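Local coordinates for protein hydrogenase maturation factor (Thermoanaerobacter tengcongensis, PDB 3VTH) that probably transfers a carbamoyl group from carbamoyl phosphate to the C-terminal cysteine of HypE, using ATP, during maturation of [NiFe]-hydrogenases, at residues P27-I32 against S47-E52; A209-L212 against I217-I220; I548-R553 against S575-I580; R654-D659 against A671-T676. All coordinates share one frame; numbering follows the deposited sequence.

Contact 1: P27-I32 against S47-E52; sequences PFVFNI and SGLYIE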
loop_
_atom_site.group_PDB
_atom_site.type_symbol
_atom_site.label_atom_id
_atom_site.label_comp_id
_atom_site.label_asym_id
_atom_site.label_seq_id
_atom_site.Cartn_x
_atom_site.Cartn_y
_atom_site.Cartn_z
ATOM N N PRO A 27 7.207 -2.361 29.739
ATOM C CA PRO A 27 7.636 -1.302 30.669
ATOM C C PRO A 27 6.511 -0.353 31.110
ATOM O O PRO A 27 6.495 0.060 32.269
ATOM C CB PRO A 27 8.720 -0.532 29.885
ATOM C CG PRO A 27 8.585 -0.968 28.459
ATOM C CD PRO A 27 8.040 -2.373 28.513
ATOM N N PHE A 28 5.594 -0.018 30.200
ATOM C CA PHE A 28 4.413 0.773 30.531
ATOM C C PHE A 28 3.612 0.122 31.691
ATOM O O PHE A 28 3.303 0.771 32.681
ATOM C CB PHE A 28 3.536 0.948 29.272
ATOM C CG PHE A 28 2.223 1.652 29.520
ATOM C CD1 PHE A 28 1.024 0.983 29.348
ATOM C CD2 PHE A 28 2.193 2.980 29.930
ATOM C CE1 PHE A 28 -0.203 1.621 29.577
ATOM C CE2 PHE A 28 0.970 3.629 30.165
ATOM C CZ PHE A 28 -0.229 2.943 29.975
ATOM N N VAL A 29 3.318 -1.168 31.569
ATOM C CA VAL A 29 2.531 -1.872 32.595
ATOM C C VAL A 29 3.289 -1.904 33.909
ATOM O O VAL A 29 2.710 -1.671 34.968
ATOM C CB VAL A 29 2.127 -3.293 32.107
ATOM C CG1 VAL A 29 1.705 -4.219 33.265
ATOM C CG2 VAL A 29 0.999 -3.170 31.062
ATOM N N PHE A 30 4.588 -2.173 33.839
ATOM C CA PHE A 30 5.404 -2.190 35.043
ATOM C C PHE A 30 5.263 -0.874 35.804
ATOM O O PHE A 30 5.072 -0.853 37.028
ATOM C CB PHE A 30 6.880 -2.439 34.698
ATOM C CG PHE A 30 7.785 -2.422 35.900
ATOM C CD1 PHE A 30 8.348 -1.231 36.345
ATOM C CD2 PHE A 30 8.080 -3.605 36.584
ATOM C CE1 PHE A 30 9.198 -1.206 37.479
ATOM C CE2 PHE A 30 8.924 -3.597 37.717
ATOM C CZ PHE A 30 9.484 -2.403 38.166
ATOM N N ASN A 31 5.366 0.216 35.059
ATOM C CA ASN A 31 5.398 1.530 35.677
ATOM C C ASN A 31 4.044 1.924 36.268
ATOM O O ASN A 31 4.000 2.452 37.375
ATOM C CB ASN A 31 5.959 2.582 34.709
ATOM C CG ASN A 31 7.466 2.416 34.471
ATOM O OD1 ASN A 31 7.923 2.295 33.326
ATOM N ND2 ASN A 31 8.241 2.405 35.552
ATOM N N ILE A 32 2.945 1.638 35.575
ATOM C CA ILE A 32 1.639 1.955 36.153
ATOM C C ILE A 32 1.256 0.966 37.279
ATOM O O ILE A 32 0.610 1.351 38.261
ATOM C CB ILE A 32 0.524 2.157 35.081
ATOM C CG1 ILE A 32 0.319 0.908 34.226
ATOM C CG2 ILE A 32 0.876 3.350 34.158
ATOM C CD1 ILE A 32 -1.019 0.894 33.486
ATOM N N SER A 47 -0.177 -14.732 22.049
ATOM C CA SER A 47 -1.438 -14.167 21.595
ATOM C C SER A 47 -1.562 -12.674 21.890
ATOM O O SER A 47 -2.531 -12.024 21.473
ATOM C CB SER A 47 -2.641 -14.990 22.113
ATOM O OG SER A 47 -2.847 -14.728 23.483
ATOM N N GLY A 48 -0.557 -12.133 22.572
ATOM C CA GLY A 48 -0.509 -10.725 22.882
ATOM C C GLY A 48 0.222 -10.397 24.171
ATOM O O GLY A 48 1.413 -10.706 24.339
ATOM N N LEU A 49 -0.503 -9.757 25.080
ATOM C CA LEU A 49 0.061 -9.342 26.348
ATOM C C LEU A 49 -0.742 -9.976 27.470
ATOM O O LEU A 49 -1.976 -9.984 27.430
ATOM C CB LEU A 49 0.082 -7.811 26.454
ATOM C CG LEU A 49 0.760 -7.258 27.714
ATOM C CD1 LEU A 49 2.279 -7.282 27.584
ATOM C CD2 LEU A 49 0.255 -5.868 28.000
ATOM N N TYR A 50 -0.027 -10.553 28.427
ATOM C CA TYR A 50 -0.608 -11.194 29.598
ATOM C C TYR A 50 -0.196 -10.459 30.885
ATOM O O TYR A 50 0.999 -10.180 31.122
ATOM C CB TYR A 50 -0.140 -12.643 29.655
ATOM C CG TYR A 50 -0.678 -13.451 30.816
ATOM C CD1 TYR A 50 -0.149 -13.310 32.094
ATOM C CD2 TYR A 50 -1.703 -14.370 30.623
ATOM C CE1 TYR A 50 -0.628 -14.080 33.159
ATOM C CE2 TYR A 50 -2.198 -15.126 31.673
ATOM C CZ TYR A 50 -1.652 -14.978 32.936
ATOM O OH TYR A 50 -2.144 -15.731 33.965
ATOM N N ILE A 51 -1.187 -10.173 31.724
ATOM C CA ILE A 51 -0.980 -9.447 32.984
ATOM C C ILE A 51 -1.716 -10.148 34.115
ATOM O O ILE A 51 -2.852 -10.592 33.938
ATOM C CB ILE A 51 -1.518 -7.991 32.905
ATOM C CG1 ILE A 51 -0.841 -7.194 31.782
ATOM C CG2 ILE A 51 -1.317 -7.248 34.243
ATOM C CD1 ILE A 51 -1.646 -5.965 31.337
ATOM N N GLU A 52 -1.052 -10.251 35.266
ATOM C CA GLU A 52 -1.687 -10.630 36.532
ATOM C C GLU A 52 -1.391 -9.510 37.524
ATOM O O GLU A 52 -0.219 -9.174 37.746
ATOM C CB GLU A 52 -1.101 -11.934 37.078
ATOM C CG GLU A 52 -1.445 -13.182 36.266
ATOM C CD GLU A 52 -0.942 -14.492 36.892
ATOM O OE1 GLU A 52 -0.621 -14.517 38.103
ATOM O OE2 GLU A 52 -0.877 -15.510 36.156
#
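V29 meets L49 and I51 through apolar branches only. Its CG2 touches I51 CD1 at 3.9 Å and L49 CD2 at 4.1 Å, so one methyl bridges two strand residues. V29 and I51 reach toward each other tip to tip, and V29 CG1 adds a second, looser approach of 4.2 Å to I51 CG1. L49 instead slides past V29 in the opposite direction; with CG anti to the backbone N (chi1 -175°), its chain runs on toward the helix and brings CD2 to the valine methyl. V29 also packs on F63 of helix 57-69, while L49 and I51 rest on V42 of the neighbouring strand.

This is the helix-on-sheet packing of the acylphosphatase fold: helix 25-35 lies over strand 48-55, which runs antiparallel to both strand 10-17 and strand 39-45. The side chain of L49 comes within about 4 Å of R26 and about 3 Å of N44 (nearest atoms), the two predicted active-site residues, so this part of the core borders the predicted active site.

Polar interactions belong to the neighbouring strand positions, whose side chains do not meet the helix. Y50 OH donates to E52 OE2 over 2.5 Å, on the anti side of the carboxylate and 16° out of its plane. The other oxygen, OE1, pairs with K88 and Y90, and the Y50 ring stacks on Y43.

Contact 2: A209-L212 against I217-I220; sequences AKAL and IVAI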
loop_
_atom_site.group_PDB
_atom_site.type_symbol
_atom_site.label_atom_id
_atom_site.label_comp_id
_atom_site.label_asym_id
_atom_site.label_seq_id
_atom_site.Cartn_x
_atom_site.Cartn_y
_atom_site.Cartn_z
ATOM N N ALA A 209 26.928 12.146 1.081
ATOM C CA ALA A 209 26.611 13.528 0.695
ATOM C C ALA A 209 27.495 14.025 -0.442
ATOM O O ALA A 209 26.998 14.639 -1.388
ATOM C CB ALA A 209 26.711 14.460 1.885
ATOM N N LYS A 210 28.795 13.751 -0.351
ATOM C CA LYS A 210 29.730 14.169 -1.398
ATOM C C LYS A 210 29.427 13.490 -2.734
ATOM O O LYS A 210 29.373 14.157 -3.770
ATOM C CB LYS A 210 31.189 13.960 -0.967
ATOM C CG LYS A 210 31.566 14.828 0.238
ATOM C CD LYS A 210 33.012 15.297 0.237
ATOM C CE LYS A 210 33.266 16.189 1.461
ATOM N NZ LYS A 210 34.625 16.817 1.449
ATOM N N ALA A 211 29.204 12.176 -2.712
ATOM C CA ALA A 211 28.819 11.460 -3.935
ATOM C C ALA A 211 27.552 12.061 -4.579
ATOM O O ALA A 211 27.532 12.333 -5.791
ATOM C CB ALA A 211 28.641 9.982 -3.659
ATOM N N LEU A 212 26.525 12.298 -3.766
ATOM C CA LEU A 212 25.296 12.936 -4.233
ATOM C C LEU A 212 25.525 14.337 -4.823
ATOM O O LEU A 212 24.938 14.680 -5.836
ATOM C CB LEU A 212 24.250 13.002 -3.119
ATOM C CG LEU A 212 23.640 11.696 -2.602
ATOM C CD1 LEU A 212 22.846 11.998 -1.324
ATOM C CD2 LEU A 212 22.739 11.008 -3.668
ATOM N N ILE A 217 25.019 8.217 -8.144
ATOM C CA ILE A 217 23.935 7.398 -7.637
ATOM C C ILE A 217 24.437 6.657 -6.406
ATOM O O ILE A 217 25.461 5.968 -6.463
ATOM C CB ILE A 217 23.435 6.375 -8.687
ATOM C CG1 ILE A 217 22.776 7.090 -9.871
ATOM C CG2 ILE A 217 22.436 5.410 -8.046
ATOM C CD1 ILE A 217 22.889 6.360 -11.178
ATOM N N VAL A 218 23.719 6.813 -5.298
ATOM C CA VAL A 218 24.054 6.113 -4.072
ATOM C C VAL A 218 23.017 5.027 -3.771
ATOM O O VAL A 218 21.812 5.272 -3.855
ATOM C CB VAL A 218 24.216 7.102 -2.875
ATOM C CG1 VAL A 218 25.231 8.201 -3.211
ATOM C CG2 VAL A 218 22.902 7.760 -2.526
ATOM N N ALA A 219 23.485 3.825 -3.444
ATOM C CA ALA A 219 22.596 2.770 -2.970
ATOM C C ALA A 219 22.647 2.769 -1.456
ATOM O O ALA A 219 23.718 2.585 -0.860
ATOM C CB ALA A 219 22.993 1.404 -3.544
ATOM N N ILE A 220 21.492 3.009 -0.836
ATOM C CA ILE A 220 21.422 3.217 0.602
ATOM C C ILE A 220 20.631 2.084 1.223
ATOM O O ILE A 220 19.484 1.854 0.840
ATOM C CB ILE A 220 20.724 4.570 0.932
ATOM C CG1 ILE A 220 21.535 5.745 0.354
ATOM C CG2 ILE A 220 20.529 4.739 2.418
ATOM C CD1 ILE A 220 20.829 7.101 0.461
#
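A211 and L212, in the last turn of helix 204-213, close over V218 at the beginning of strand 218-221. This is a tight helix-to-strand connection in the YrdC-like (telomere recombination family) domain, where the helix packs on the large mixed sheet after only a short loop.

I217 comes first along the second segment. Its CA is 6.6 Å from the CA of L212, the nearest approach of the two backbones, yet its side chain starts out away from the helix and packs on L228 and V230; its backbone N is held by D353 OD2.

V218 turns the other way and carries the contact. Its CG1, anti to the carbonyl carbon (chi1 -54°), touches A211 CB at 3.9 Å and also lies 3.8 Å from L212 CD2. Its CG2 presses on L212 CD2 at 3.4 Å, tighter than usual for two carbons. The two larger side chains cross at about a right angle, and L212 CG also sits 3.9 Å from V218 CG1. With an alanine here in place of L212, V218 CG2 would probably be left without its helix-side partner, opening a gap next to L317 and F323, which the leucine also touches.

A219 faces away from this helix, and its backbone bonds to V354 and L356 join the strand to its parallel neighbour 354-358. I220 points back toward this helix, and its side chain also packs on I313 of helix 312-320 and A229 of strand 226-229; its CD1 stops 5.6 Å short of L212 CD1.

Contact 3: I548-R553 against S575-I580; sequences IKKIYR and SRELDI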
loop_
_atom_site.group_PDB
_atom_site.type_symbol
_atom_site.label_atom_id
_atom_site.label_comp_id
_atom_site.label_asym_id
_atom_site.label_seq_id
_atom_site.Cartn_x
_atom_site.Cartn_y
_atom_site.Cartn_z
ATOM N N ILE A 548 -1.646 -2.888 -24.991
ATOM C CA ILE A 548 -1.339 -2.292 -23.689
ATOM C C ILE A 548 -0.376 -1.099 -23.840
ATOM O O ILE A 548 -0.654 -0.009 -23.332
ATOM C CB ILE A 548 -0.756 -3.346 -22.676
ATOM C CG1 ILE A 548 -1.798 -4.419 -22.288
ATOM C CG2 ILE A 548 -0.108 -2.670 -21.449
ATOM C CD1 ILE A 548 -3.203 -3.907 -21.939
ATOM N N LYS A 549 0.734 -1.306 -24.549
ATOM C CA LYS A 549 1.735 -0.251 -24.743
ATOM C C LYS A 549 1.624 0.546 -26.055
ATOM O O LYS A 549 1.922 1.742 -26.076
ATOM C CB LYS A 549 3.155 -0.795 -24.522
ATOM C CG LYS A 549 3.476 -0.986 -23.014
ATOM C CD LYS A 549 4.565 -2.034 -22.746
ATOM C CE LYS A 549 5.883 -1.673 -23.439
ATOM N NZ LYS A 549 7.005 -2.516 -22.947
ATOM N N LYS A 550 1.200 -0.105 -27.136
ATOM C CA LYS A 550 0.938 0.608 -28.393
ATOM C C LYS A 550 -0.536 1.027 -28.444
ATOM O O LYS A 550 -1.358 0.384 -29.100
ATOM C CB LYS A 550 1.332 -0.242 -29.605
ATOM C CG LYS A 550 2.837 -0.503 -29.718
ATOM C CD LYS A 550 3.249 -0.776 -31.143
ATOM C CE LYS A 550 4.743 -0.544 -31.341
ATOM N NZ LYS A 550 5.019 0.102 -32.666
ATOM N N ILE A 551 -0.859 2.107 -27.735
ATOM C CA ILE A 551 -2.252 2.474 -27.486
ATOM C C ILE A 551 -3.016 2.996 -28.702
ATOM O O ILE A 551 -4.240 3.057 -28.670
ATOM C CB ILE A 551 -2.422 3.449 -26.284
ATOM C CG1 ILE A 551 -1.893 4.844 -26.614
ATOM C CG2 ILE A 551 -1.772 2.867 -25.010
ATOM C CD1 ILE A 551 -2.207 5.873 -25.523
ATOM N N TYR A 552 -2.314 3.375 -29.768
ATOM C CA TYR A 552 -3.026 3.708 -31.001
ATOM C C TYR A 552 -3.780 2.477 -31.533
ATOM O O TYR A 552 -4.806 2.622 -32.186
ATOM C CB TYR A 552 -2.101 4.323 -32.065
ATOM C CG TYR A 552 -0.984 3.407 -32.523
ATOM C CD1 TYR A 552 0.237 3.367 -31.840
ATOM C CD2 TYR A 552 -1.142 2.589 -33.649
ATOM C CE1 TYR A 552 1.268 2.524 -32.265
ATOM C CE2 TYR A 552 -0.120 1.750 -34.082
ATOM C CZ TYR A 552 1.079 1.721 -33.387
ATOM O OH TYR A 552 2.090 0.886 -33.810
ATOM N N ARG A 553 -3.284 1.275 -31.216
ATOM C CA ARG A 553 -3.972 0.022 -31.546
ATOM C C ARG A 553 -5.263 -0.138 -30.752
ATOM O O ARG A 553 -6.258 -0.670 -31.251
ATOM C CB ARG A 553 -3.068 -1.181 -31.280
ATOM C CG ARG A 553 -1.802 -1.245 -32.146
ATOM C CD ARG A 553 -0.911 -2.411 -31.713
ATOM N NE ARG A 553 -1.557 -3.717 -31.883
ATOM C CZ ARG A 553 -1.253 -4.601 -32.834
ATOM N NH1 ARG A 553 -0.293 -4.352 -33.721
ATOM N NH2 ARG A 553 -1.910 -5.751 -32.894
ATOM N N SER A 575 0.699 2.906 -43.055
ATOM C CA SER A 575 -0.303 2.329 -43.949
ATOM C C SER A 575 -0.357 0.794 -43.940
ATOM O O SER A 575 -1.438 0.201 -43.938
ATOM C CB SER A 575 -0.053 2.853 -45.363
ATOM O OG SER A 575 -0.965 2.308 -46.292
ATOM N N ARG A 576 0.812 0.162 -43.935
ATOM C CA ARG A 576 0.901 -1.292 -43.953
ATOM C C ARG A 576 0.469 -1.870 -42.608
ATOM O O ARG A 576 -0.331 -2.802 -42.563
ATOM C CB ARG A 576 2.307 -1.745 -44.360
ATOM C CG ARG A 576 2.537 -1.600 -45.867
ATOM C CD ARG A 576 3.997 -1.371 -46.261
ATOM N NE ARG A 576 4.066 -0.636 -47.523
ATOM C CZ ARG A 576 5.152 -0.498 -48.283
ATOM N NH1 ARG A 576 6.308 -1.048 -47.933
ATOM N NH2 ARG A 576 5.080 0.196 -49.411
ATOM N N GLU A 577 0.968 -1.286 -41.521
ATOM C CA GLU A 577 0.555 -1.675 -40.178
ATOM C C GLU A 577 -0.955 -1.503 -39.958
ATOM O O GLU A 577 -1.596 -2.361 -39.340
ATOM C CB GLU A 577 1.348 -0.906 -39.121
ATOM C CG GLU A 577 0.985 -1.258 -37.674
ATOM C CD GLU A 577 1.868 -0.562 -36.645
ATOM O OE1 GLU A 577 2.614 0.377 -37.015
ATOM O OE2 GLU A 577 1.818 -0.959 -35.462
ATOM N N LEU A 578 -1.518 -0.410 -40.474
ATOM C CA LEU A 578 -2.959 -0.165 -40.371
ATOM C C LEU A 578 -3.777 -1.284 -41.031
ATOM O O LEU A 578 -4.698 -1.826 -40.423
ATOM C CB LEU A 578 -3.346 1.190 -40.977
ATOM C CG LEU A 578 -4.856 1.479 -41.021
ATOM C CD1 LEU A 578 -5.412 1.661 -39.596
ATOM C CD2 LEU A 578 -5.167 2.696 -41.883
ATOM N N ASP A 579 -3.432 -1.607 -42.273
ATOM C CA ASP A 579 -4.086 -2.681 -43.026
ATOM C C ASP A 579 -4.111 -3.983 -42.216
ATOM O O ASP A 579 -5.145 -4.647 -42.108
ATOM C CB ASP A 579 -3.342 -2.905 -44.345
ATOM C CG ASP A 579 -4.071 -3.862 -45.282
ATOM O OD1 ASP A 579 -5.208 -3.537 -45.704
ATOM O OD2 ASP A 579 -3.491 -4.925 -45.618
ATOM N N ILE A 580 -2.966 -4.326 -41.641
ATOM C CA ILE A 580 -2.813 -5.566 -40.900
ATOM C C ILE A 580 -3.675 -5.575 -39.646
ATOM O O ILE A 580 -4.383 -6.560 -39.369
ATOM C CB ILE A 580 -1.323 -5.830 -40.596
ATOM C CG1 ILE A 580 -0.596 -6.140 -41.915
ATOM C CG2 ILE A 580 -1.157 -6.938 -39.556
ATOM C CD1 ILE A 580 0.923 -6.195 -41.824
HETATM O O HOH W 1 1.731 -2.640 -33.552
#
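Y552 and R553 approach E577 from the start of helix 551-559, with the backbones well apart: the nearest CA atoms, those of R553 and L578, are separated by 8.9 Å. Long polar side chains span the distance. E577 extends fully, with CG anti to the backbone N (chi1 -180°), and delivers its carboxylate to the edge of the Y552 ring, the two planes standing 84° apart. Y552 OH donates to E577 OE2 in a very short bond of 2.5 Å. The same oxygen accepts from a water at 2.5 Å, and that water in turn accepts from R553 NH1 at 2.7 Å, so OE2 is gripped from two directions.

The contact joins two helices of the Kae1-like carbamoyltransferase domain, a member of the actin-ATPase clan, at a partly buried place away from the metal and nucleotide sites. K550, a non-helical residue (psi 79°), comes between the short helix 546-549 and helix 551-559.

K550 lies beside the tyrosine, and its NZ donates to Y552 OH over 3.2 Å; the hydroxyl thus accepts from the lysine while donating its hydrogen bond to the glutamate. K550 NZ and R553 NH1 each lie 4.4 Å from E577 OE2, too far for salt bridges, but their charges would probably favour an ionised carboxylate. R553 is held more directly by P542, whose carbonyl O takes its NH2, and K612 makes a cation-pi contact with the Y552 ring.

Contact 4: R654-D659 against A671-T676; sequences RQIYED and AKFHNT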
loop_
_atom_site.group_PDB
_atom_site.type_symbol
_atom_site.label_atom_id
_atom_site.label_comp_id
_atom_site.label_asym_id
_atom_site.label_seq_id
_atom_site.Cartn_x
_atom_site.Cartn_y
_atom_site.Cartn_z
ATOM N N ARG A 654 -16.590 9.811 -30.981
ATOM C CA ARG A 654 -16.961 10.684 -32.122
ATOM C C ARG A 654 -16.975 12.157 -31.767
ATOM O O ARG A 654 -16.454 12.970 -32.521
ATOM C CB ARG A 654 -18.340 10.342 -32.656
ATOM C CG ARG A 654 -18.328 9.170 -33.561
ATOM C CD ARG A 654 -19.644 8.990 -34.273
ATOM N NE ARG A 654 -19.864 7.563 -34.481
ATOM C CZ ARG A 654 -20.955 7.037 -35.018
ATOM N NH1 ARG A 654 -21.942 7.823 -35.419
ATOM N NH2 ARG A 654 -21.051 5.722 -35.154
ATOM N N GLN A 655 -17.589 12.493 -30.631
ATOM C CA GLN A 655 -17.687 13.888 -30.171
ATOM C C GLN A 655 -16.320 14.425 -29.719
ATOM O O GLN A 655 -16.000 15.588 -29.943
ATOM C CB GLN A 655 -18.712 14.012 -29.036
ATOM C CG GLN A 655 -20.174 13.648 -29.422
ATOM C CD GLN A 655 -20.992 13.267 -28.208
ATOM O OE1 GLN A 655 -21.212 12.076 -27.933
ATOM N NE2 GLN A 655 -21.380 14.260 -27.431
ATOM N N ILE A 656 -15.531 13.573 -29.069
ATOM C CA ILE A 656 -14.169 13.923 -28.657
ATOM C C ILE A 656 -13.293 14.283 -29.855
ATOM O O ILE A 656 -12.611 15.319 -29.836
ATOM C CB ILE A 656 -13.517 12.784 -27.861
ATOM C CG1 ILE A 656 -14.101 12.742 -26.450
ATOM C CG2 ILE A 656 -11.990 12.966 -27.800
ATOM C CD1 ILE A 656 -13.779 11.465 -25.677
ATOM N N TYR A 657 -13.309 13.431 -30.879
ATOM C CA TYR A 657 -12.569 13.688 -32.117
ATOM C C TYR A 657 -13.077 14.939 -32.843
ATOM O O TYR A 657 -12.287 15.683 -33.436
ATOM C CB TYR A 657 -12.591 12.456 -33.036
ATOM C CG TYR A 657 -11.926 12.650 -34.387
ATOM C CD1 TYR A 657 -10.544 12.494 -34.552
ATOM C CD2 TYR A 657 -12.682 12.980 -35.502
ATOM C CE1 TYR A 657 -9.935 12.664 -35.820
ATOM C CE2 TYR A 657 -12.098 13.155 -36.757
ATOM C CZ TYR A 657 -10.724 13.001 -36.914
ATOM O OH TYR A 657 -10.186 13.207 -38.186
ATOM N N GLU A 658 -14.387 15.166 -32.801
ATOM C CA GLU A 658 -14.961 16.378 -33.373
ATOM C C GLU A 658 -14.420 17.620 -32.672
ATOM O O GLU A 658 -14.057 18.602 -33.328
ATOM C CB GLU A 658 -16.486 16.370 -33.285
ATOM C CG GLU A 658 -17.180 15.535 -34.338
ATOM C CD GLU A 658 -18.668 15.830 -34.384
ATOM O OE1 GLU A 658 -19.366 15.560 -33.378
ATOM O OE2 GLU A 658 -19.130 16.355 -35.419
ATOM N N ASP A 659 -14.376 17.571 -31.341
ATOM C CA ASP A 659 -13.815 18.671 -30.564
ATOM C C ASP A 659 -12.355 18.893 -30.925
ATOM O O ASP A 659 -11.910 20.032 -31.045
ATOM C CB ASP A 659 -13.969 18.435 -29.059
ATOM C CG ASP A 659 -15.367 18.803 -28.544
ATOM O OD1 ASP A 659 -16.208 19.260 -29.331
ATOM O OD2 ASP A 659 -15.625 18.639 -27.342
ATOM N N ALA A 671 -11.389 17.227 -19.610
ATOM C CA ALA A 671 -12.376 17.570 -18.594
ATOM C C ALA A 671 -13.773 17.088 -19.015
ATOM O O ALA A 671 -14.484 16.473 -18.226
ATOM C CB ALA A 671 -12.364 19.078 -18.308
ATOM N N LYS A 672 -14.141 17.359 -20.266
ATOM C CA LYS A 672 -15.442 16.937 -20.811
ATOM C C LYS A 672 -15.587 15.414 -20.792
ATOM O O LYS A 672 -16.670 14.873 -20.507
ATOM C CB LYS A 672 -15.605 17.453 -22.243
ATOM C CG LYS A 672 -15.861 18.972 -22.381
ATOM C CD LYS A 672 -16.064 19.373 -23.857
ATOM C CE LYS A 672 -17.456 19.019 -24.375
ATOM N NZ LYS A 672 -17.649 19.525 -25.764
ATOM N N PHE A 673 -14.512 14.720 -21.135
ATOM C CA PHE A 673 -14.516 13.259 -21.087
ATOM C C PHE A 673 -14.687 12.728 -19.655
ATOM O O PHE A 673 -15.508 11.827 -19.431
ATOM C CB PHE A 673 -13.261 12.678 -21.767
ATOM C CG PHE A 673 -13.041 11.223 -21.489
ATOM C CD1 PHE A 673 -13.943 10.264 -21.952
ATOM C CD2 PHE A 673 -11.933 10.808 -20.753
ATOM C CE1 PHE A 673 -13.752 8.897 -21.666
ATOM C CE2 PHE A 673 -11.724 9.449 -20.470
ATOM C CZ PHE A 673 -12.634 8.492 -20.926
ATOM N N HIS A 674 -13.923 13.269 -18.696
ATOM C CA HIS A 674 -14.034 12.838 -17.284
ATOM C C HIS A 674 -15.476 13.050 -16.792
ATOM O O HIS A 674 -16.070 12.170 -16.167
ATOM C CB HIS A 674 -13.063 13.604 -16.383
ATOM C CG HIS A 674 -11.651 13.095 -16.409
ATOM N ND1 HIS A 674 -10.770 13.387 -17.428
ATOM C CD2 HIS A 674 -10.960 12.339 -15.518
ATOM C CE1 HIS A 674 -9.598 12.828 -17.167
ATOM N NE2 HIS A 674 -9.685 12.190 -16.010
ATOM N N ASN A 675 -16.036 14.216 -17.100
ATOM C CA ASN A 675 -17.404 14.543 -16.683
ATOM C C ASN A 675 -18.461 13.617 -17.275
ATOM O O ASN A 675 -19.464 13.316 -16.624
ATOM C CB ASN A 675 -17.759 15.988 -17.034
ATOM C CG ASN A 675 -17.002 17.002 -16.208
ATOM O OD1 ASN A 675 -16.547 16.724 -15.083
ATOM N ND2 ASN A 675 -16.861 18.201 -16.766
ATOM N N THR A 676 -18.240 13.195 -18.517
ATOM C CA THR A 676 -19.103 12.236 -19.191
ATOM C C THR A 676 -19.153 10.888 -18.426
ATOM O O THR A 676 -20.235 10.344 -18.152
ATOM C CB THR A 676 -18.634 12.014 -20.636
ATOM O OG1 THR A 676 -18.558 13.281 -21.305
ATOM C CG2 THR A 676 -19.613 11.092 -21.399
#
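K672 reaches across to D659 with the outer half of its chain. From CB the chain leaves its helix toward the partner, with CG anti to the carbonyl carbon, and it then bends at chi3 (78°), which lays its outer carbons beside the carboxylate. CD comes to 3.6 Å from D659 OD2 and CE to 3.5 Å from the same oxygen. At the tip, NZ donates to OD2 over 2.7 Å in a salt bridge, meeting the oxygen's syn lone pair. OD2 has a further partner in Y635 OH, so this buried carboxylate oxygen serves both a cation and a hydroxyl. An asparagine in place of D659 would probably cost K672 its charged mate and weaken the hold on Y635.

The two segments form a helical hairpin in the Kae1-like carbamoyltransferase domain: helices 649-662 and 666-692 follow one another after a short turn and run back in roughly opposite directions. The backbones come nearest at I656 and F673, whose CA atoms lie 7.6 Å apart. There the chemistry turns apolar. I656 and F673 cross obliquely, and I656 CD1 touches F673 CD1 at 3.9 Å and F673 CB at 4.1 Å. Rings of F600 and F601 meet F673 edge-to-face, and V604 of the same helix 597-607 touches both I656 and F673.

Y635 ties in the second helix as well: T676 OG1, also bonded to Y635 N, donates to K672 O over 2.6 Å, reaching that carbonyl from the face opposite to T676 N.

Contacts 1, 2 and 4 are buried, whereas contact 3 is only partly so. Contacts 1 and 2 both set a helix on a strand and rely purely on aliphatic branches, but they belong to separate domains, acylphosphatase and YrdC-like, with centres 44 Å apart. Contacts 3 and 4 instead join helices to helices inside one Kae1-like carbamoyltransferase domain; their centres are 23 Å apart and they share no element. Charge enters in both, differently: contact 4 combines a direct salt bridge with apolar packing, while contact 3 depends on a tyrosine, a glutamate and a bridging water. Contact 1 alone borders predicted catalytic residues.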